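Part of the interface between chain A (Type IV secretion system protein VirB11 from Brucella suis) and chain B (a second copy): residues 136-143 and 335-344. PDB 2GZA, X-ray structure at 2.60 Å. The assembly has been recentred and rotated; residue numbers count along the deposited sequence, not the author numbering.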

ATOM      1  N   GLY A 136     -18.446  45.913 -12.625  1.00 35.94           N
ATOM      2  CA  GLY A 136     -17.014  45.859 -12.915  1.00 36.20           C
ATOM      3  C   GLY A 136     -16.400  44.522 -12.556  1.00 36.45           C
ATOM      4  O   GLY A 136     -15.221  44.427 -12.212  1.00 36.48           O
ATOM      5  N   PHE A 137     -17.206  43.474 -12.663  1.00 36.23           N
ATOM      6  CA  PHE A 137     -16.821  42.136 -12.239  1.00 36.04           C
ATOM      7  C   PHE A 137     -15.795  41.465 -13.165  1.00 36.39           C
ATOM      8  O   PHE A 137     -15.089  40.524 -12.757  1.00 35.85           O
ATOM      9  CB  PHE A 137     -18.078  41.281 -12.138  1.00 35.66           C
ATOM     10  CG  PHE A 137     -17.920  40.069 -11.290  1.00 34.81           C
ATOM     11  CD1 PHE A 137     -17.765  40.192  -9.909  1.00 33.97           C
ATOM     12  CD2 PHE A 137     -17.944  38.797 -11.864  1.00 32.67           C
ATOM     13  CE1 PHE A 137     -17.624  39.061  -9.113  1.00 34.04           C
ATOM     14  CE2 PHE A 137     -17.811  37.662 -11.080  1.00 32.98           C
ATOM     15  CZ  PHE A 137     -17.645  37.786  -9.703  1.00 33.72           C
ATOM     16  N   PHE A 138     -15.727  41.937 -14.407  1.00 37.11           N
ATOM     17  CA  PHE A 138     -14.827  41.355 -15.397  1.00 37.66           C
ATOM     18  C   PHE A 138     -13.649  42.265 -15.749  1.00 38.27           C
ATOM     19  O   PHE A 138     -12.933  42.007 -16.710  1.00 38.21           O
ATOM     20  CB  PHE A 138     -15.603  40.984 -16.654  1.00 37.15           C
ATOM     21  CG  PHE A 138     -16.775  40.109 -16.393  1.00 36.30           C
ATOM     22  CD1 PHE A 138     -18.060  40.628 -16.452  1.00 35.62           C
ATOM     23  CD2 PHE A 138     -16.601  38.766 -16.076  1.00 35.90           C
ATOM     24  CE1 PHE A 138     -19.158  39.824 -16.211  1.00 35.09           C
ATOM     25  CE2 PHE A 138     -17.689  37.951 -15.830  1.00 35.27           C
ATOM     26  CZ  PHE A 138     -18.970  38.481 -15.898  1.00 35.81           C
ATOM     27  N   LYS A 139     -13.446  43.311 -14.950  1.00 38.88           N
ATOM     28  CA  LYS A 139     -12.465  44.359 -15.237  1.00 39.78           C
ATOM     29  C   LYS A 139     -11.077  44.075 -14.664  1.00 40.61           C
ATOM     30  O   LYS A 139     -10.116  44.774 -14.969  1.00 40.49           O
ATOM     31  CB  LYS A 139     -12.952  45.692 -14.666  1.00 39.57           C
ATOM     32  CG  LYS A 139     -13.624  46.625 -15.641  1.00 39.32           C
ATOM     33  CD  LYS A 139     -14.032  47.900 -14.912  1.00 39.68           C
ATOM     34  CE  LYS A 139     -14.390  49.004 -15.884  1.00 41.45           C
ATOM     35  NZ  LYS A 139     -14.476  50.356 -15.246  1.00 42.27           N
ATOM     36  N   HIS A 140     -10.973  43.058 -13.818  1.00 42.08           N
ATOM     37  CA  HIS A 140      -9.749  42.854 -13.055  1.00 43.09           C
ATOM     38  C   HIS A 140      -9.127  41.486 -13.241  1.00 44.10           C
ATOM     39  O   HIS A 140      -8.371  41.031 -12.381  1.00 44.15           O
ATOM     40  CB  HIS A 140     -10.000  43.107 -11.567  1.00 42.62           C
ATOM     41  CG  HIS A 140     -10.751  44.369 -11.299  1.00 42.30           C
ATOM     42  ND1 HIS A 140     -10.138  45.601 -11.259  1.00 40.90           N
ATOM     43  CD2 HIS A 140     -12.068  44.597 -11.098  1.00 42.12           C
ATOM     44  CE1 HIS A 140     -11.047  46.532 -11.033  1.00 41.62           C
ATOM     45  NE2 HIS A 140     -12.225  45.952 -10.931  1.00 41.10           N
ATOM     46  N   VAL A 141      -9.429  40.827 -14.358  1.00 45.42           N
ATOM     47  CA  VAL A 141      -8.822  39.526 -14.646  1.00 46.70           C
ATOM     48  C   VAL A 141      -7.341  39.678 -15.004  1.00 47.94           C
ATOM     49  O   VAL A 141      -6.978  40.349 -15.972  1.00 48.29           O
ATOM     50  CB  VAL A 141      -9.565  38.748 -15.756  1.00 46.37           C
ATOM     51  CG1 VAL A 141      -8.870  37.421 -16.042  1.00 45.53           C
ATOM     52  CG2 VAL A 141     -11.013  38.510 -15.360  1.00 46.09           C
ATOM     53  N   ARG A 142      -6.491  39.066 -14.187  1.00 49.44           N
ATOM     54  CA  ARG A 142      -5.073  38.940 -14.492  1.00 51.03           C
ATOM     55  C   ARG A 142      -4.905  38.012 -15.693  1.00 52.05           C
ATOM     56  O   ARG A 142      -5.299  36.841 -15.634  1.00 52.11           O
ATOM     57  CB  ARG A 142      -4.300  38.398 -13.287  1.00 50.87           C
ATOM     58  N   PRO A 143      -4.365  38.557 -16.801  1.00 53.17           N
ATOM     59  CA  PRO A 143      -4.292  37.829 -18.061  1.00 54.11           C
ATOM     60  C   PRO A 143      -3.526  36.500 -17.981  1.00 55.02           C
ATOM     61  O   PRO A 143      -4.114  35.439 -18.194  1.00 55.14           O
ATOM     62  CB  PRO A 143      -3.602  38.801 -19.023  1.00 54.01           C
ATOM     63  CG  PRO A 143      -3.720  40.140 -18.371  1.00 53.45           C
ATOM     64  CD  PRO A 143      -3.690  39.858 -16.898  1.00 53.18           C
TER
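Chain B 335-344: GTGRHISEVW

The contact is a strand laid against an irregular loop: an extended segment of chain B runs alongside residues 137-142 of chain A, held by two backbone hydrogen bonds and a bridging water, with Ile340(B) packed among apolar side chains and a histidine pair flanking it.

Chain A contributes no regular helix or strand here. Gly136(A), with positive phi, ends a helix in a Schellman motif and opens a type I beta turn to Lys139(A), closed by a weak bond from Lys139(A) N to Gly136(A) O at 3.4 Å. At Val141(A) and Arg142(A) the backbone is extended, though not a regular strand. Chain B begins as a loop containing two glycines of positive phi, Gly335(B) and Gly337(B), and enters a strand at His339(B) that continues through Trp344(B). Ser341(B), at phi/psi -92/-37, departs from the extended conformation within that strand.

The two stretches ascend in number in the same general direction. Phe137(A) CA lies 4.6 Å from His339(B) CA, and Val141(A) CA lies 4.6 Å from Ser341(B) CA, so the chain A segment takes four residue steps between the paired positions where chain B takes two; per residue, chain B advances further. Ile340(B) N donates to Phe137(A) O at 3.3 Å, almost linearly (173°). Further along, Arg142(A) N donates to Ser341(B) O at 3.0 Å, with a more bent angle of 137°. Between these bonds, water 1 donates to Phe137(A) O at 2.7 Å and to Ile340(B) O at 2.8 Å, and accepts from His140(A) N at 2.8 Å. It thereby adds a second link between Phe137(A) and the strand, and brings His140(A) N and Ile340(B) O, which have no direct bond to each other, into the same network. Val141(A) CA adds a CA-H...O contact to Ile340(B) O at 3.5 Å.

Ile340(B) has the largest covered area of the contact. Its CA-to-CB bond points sideways, but the end of the side chain comes nearer to chain A, so that its CG1 reaches Phe137(A) CE2 at 3.4 Å, its CD1 reaches Phe138(A) CE2 at 3.6 Å, and its CG2 meets Val141(A) CG2 at 3.8 Å. The Phe137(A) ring, in a t rotamer, lies against the chain B backbone as well: His339(B) C and Ile340(B) N sit over one face, and Phe137(A) CD1 approaches Arg338(B) O at 3.4 Å. The side chain of Arg338(B) is modelled only to CB, as is that of Arg142(A).

His140(A), whose CB points toward chain B, forms the more exposed part of the contact. Thr336(B) CG2 stands 3.4 Å from the centroid of the His140(A) ring, only 7° off its normal, a well-centred CH-pi contact. The edge of the same ring is turned toward the face of His339(B) in an offset edge-to-face pair, with centroids 5.5 Å apart and planes at 73°. His339(B) is itself anchored within chain B, its ND1 donating to Gly337(B) O at 2.9 Å. Together the stretches bury 517 Å², both sides summed.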

ATOM      1  N   GLY B 335      -8.355  46.923  -2.377  1.00 54.75           N
ATOM      2  CA  GLY B 335      -9.612  47.676  -2.372  1.00 54.31           C
ATOM      3  C   GLY B 335     -10.364  47.555  -3.685  1.00 54.06           C
ATOM      4  O   GLY B 335     -11.166  48.422  -4.033  1.00 54.06           O
ATOM      5  N   THR B 336     -10.099  46.470  -4.411  1.00 53.72           N
ATOM      6  CA  THR B 336     -10.713  46.194  -5.707  1.00 53.10           C
ATOM      7  C   THR B 336     -12.159  45.739  -5.551  1.00 52.53           C
ATOM      8  O   THR B 336     -12.999  46.019  -6.405  1.00 52.49           O
ATOM      9  CB  THR B 336      -9.909  45.106  -6.468  1.00 53.18           C
ATOM     10  OG1 THR B 336      -8.536  45.492  -6.551  1.00 53.25           O
ATOM     11  CG2 THR B 336     -10.451  44.891  -7.872  1.00 53.48           C
ATOM     12  N   GLY B 337     -12.444  45.037  -4.461  1.00 51.91           N
ATOM     13  CA  GLY B 337     -13.764  44.459  -4.247  1.00 50.97           C
ATOM     14  C   GLY B 337     -13.941  43.149  -4.995  1.00 50.28           C
ATOM     15  O   GLY B 337     -12.963  42.549  -5.465  1.00 50.08           O
ATOM     16  N   ARG B 338     -15.200  42.732  -5.116  1.00 49.37           N
ATOM     17  CA  ARG B 338     -15.557  41.442  -5.705  1.00 48.60           C
ATOM     18  C   ARG B 338     -15.298  41.406  -7.208  1.00 47.84           C
ATOM     19  O   ARG B 338     -15.879  42.193  -7.960  1.00 47.73           O
ATOM     20  CB  ARG B 338     -17.016  41.100  -5.393  1.00 48.75           C
ATOM     21  N   HIS B 339     -14.417  40.492  -7.626  1.00 46.93           N
ATOM     22  CA  HIS B 339     -14.036  40.347  -9.030  1.00 45.85           C
ATOM     23  C   HIS B 339     -13.543  38.934  -9.351  1.00 45.25           C
ATOM     24  O   HIS B 339     -13.216  38.159  -8.449  1.00 45.09           O
ATOM     25  CB  HIS B 339     -12.938  41.338  -9.376  1.00 45.64           C
ATOM     26  CG  HIS B 339     -11.621  41.001  -8.761  1.00 45.48           C
ATOM     27  ND1 HIS B 339     -11.336  41.258  -7.440  1.00 45.51           N
ATOM     28  CD2 HIS B 339     -10.523  40.406  -9.278  1.00 45.06           C
ATOM     29  CE1 HIS B 339     -10.110  40.850  -7.174  1.00 45.44           C
ATOM     30  NE2 HIS B 339      -9.595  40.326  -8.272  1.00 45.23           N
ATOM     31  N   ILE B 340     -13.484  38.622 -10.644  1.00 44.35           N
ATOM     32  CA  ILE B 340     -12.844  37.408 -11.141  1.00 43.53           C
ATOM     33  C   ILE B 340     -11.352  37.673 -11.319  1.00 43.24           C
ATOM     34  O   ILE B 340     -10.978  38.639 -11.979  1.00 43.08           O
ATOM     35  CB  ILE B 340     -13.500  36.932 -12.469  1.00 43.34           C
ATOM     36  CG1 ILE B 340     -14.910  36.403 -12.201  1.00 43.21           C
ATOM     37  CG2 ILE B 340     -12.652  35.869 -13.165  1.00 42.65           C
ATOM     38  CD1 ILE B 340     -15.749  36.139 -13.444  1.00 43.04           C
ATOM     39  N   SER B 341     -10.509  36.829 -10.726  1.00 42.94           N
ATOM     40  CA  SER B 341      -9.064  37.018 -10.819  1.00 42.74           C
ATOM     41  C   SER B 341      -8.464  36.262 -11.994  1.00 42.41           C
ATOM     42  O   SER B 341      -7.553  36.758 -12.650  1.00 42.29           O
ATOM     43  CB  SER B 341      -8.371  36.649  -9.510  1.00 42.80           C
ATOM     44  OG  SER B 341      -8.261  35.248  -9.374  1.00 43.55           O
ATOM     45  N   GLU B 342      -8.985  35.068 -12.261  1.00 42.11           N
ATOM     46  CA  GLU B 342      -8.514  34.251 -13.376  1.00 41.90           C
ATOM     47  C   GLU B 342      -9.604  33.334 -13.905  1.00 41.26           C
ATOM     48  O   GLU B 342     -10.483  32.901 -13.161  1.00 41.09           O
ATOM     49  CB  GLU B 342      -7.281  33.435 -12.982  1.00 41.83           C
ATOM     50  CG  GLU B 342      -7.297  32.977 -11.539  1.00 42.94           C
ATOM     51  CD  GLU B 342      -6.174  32.015 -11.190  1.00 44.14           C
ATOM     52  OE1 GLU B 342      -5.385  31.620 -12.088  1.00 44.25           O
ATOM     53  OE2 GLU B 342      -6.096  31.656  -9.999  1.00 44.45           O
ATOM     54  N   VAL B 343      -9.542  33.076 -15.206  1.00 40.67           N
ATOM     55  CA  VAL B 343     -10.372  32.086 -15.858  1.00 39.92           C
ATOM     56  C   VAL B 343      -9.417  31.088 -16.494  1.00 39.56           C
ATOM     57  O   VAL B 343      -8.600  31.457 -17.339  1.00 39.63           O
ATOM     58  CB  VAL B 343     -11.278  32.706 -16.938  1.00 39.92           C
ATOM     59  CG1 VAL B 343     -12.087  31.614 -17.627  1.00 40.08           C
ATOM     60  CG2 VAL B 343     -12.208  33.767 -16.334  1.00 39.71           C
ATOM     61  N   TRP B 344      -9.505  29.835 -16.067  1.00 38.87           N
ATOM     62  CA  TRP B 344      -8.678  28.771 -16.615  1.00 38.18           C
ATOM     63  C   TRP B 344      -9.438  28.023 -17.698  1.00 38.20           C
ATOM     64  O   TRP B 344     -10.570  27.587 -17.477  1.00 38.26           O
ATOM     65  CB  TRP B 344      -8.246  27.802 -15.512  1.00 37.94           C
ATOM     66  CG  TRP B 344      -7.352  26.696 -16.002  1.00 37.45           C
ATOM     67  CD1 TRP B 344      -5.995  26.716 -16.063  1.00 36.99           C
ATOM     68  CD2 TRP B 344      -7.755  25.418 -16.515  1.00 36.81           C
ATOM     69  NE1 TRP B 344      -5.525  25.532 -16.579  1.00 37.53           N
ATOM     70  CE2 TRP B 344      -6.583  24.716 -16.862  1.00 37.11           C
ATOM     71  CE3 TRP B 344      -8.992  24.795 -16.708  1.00 36.88           C
ATOM     72  CZ2 TRP B 344      -6.609  23.418 -17.392  1.00 37.08           C
ATOM     73  CZ3 TRP B 344      -9.019  23.506 -17.236  1.00 36.87           C
ATOM     74  CH2 TRP B 344      -7.836  22.833 -17.573  1.00 36.97           C
TER
HETATM   75  O   HOH W   1     -12.374  40.747 -13.103  1.00 31.90           O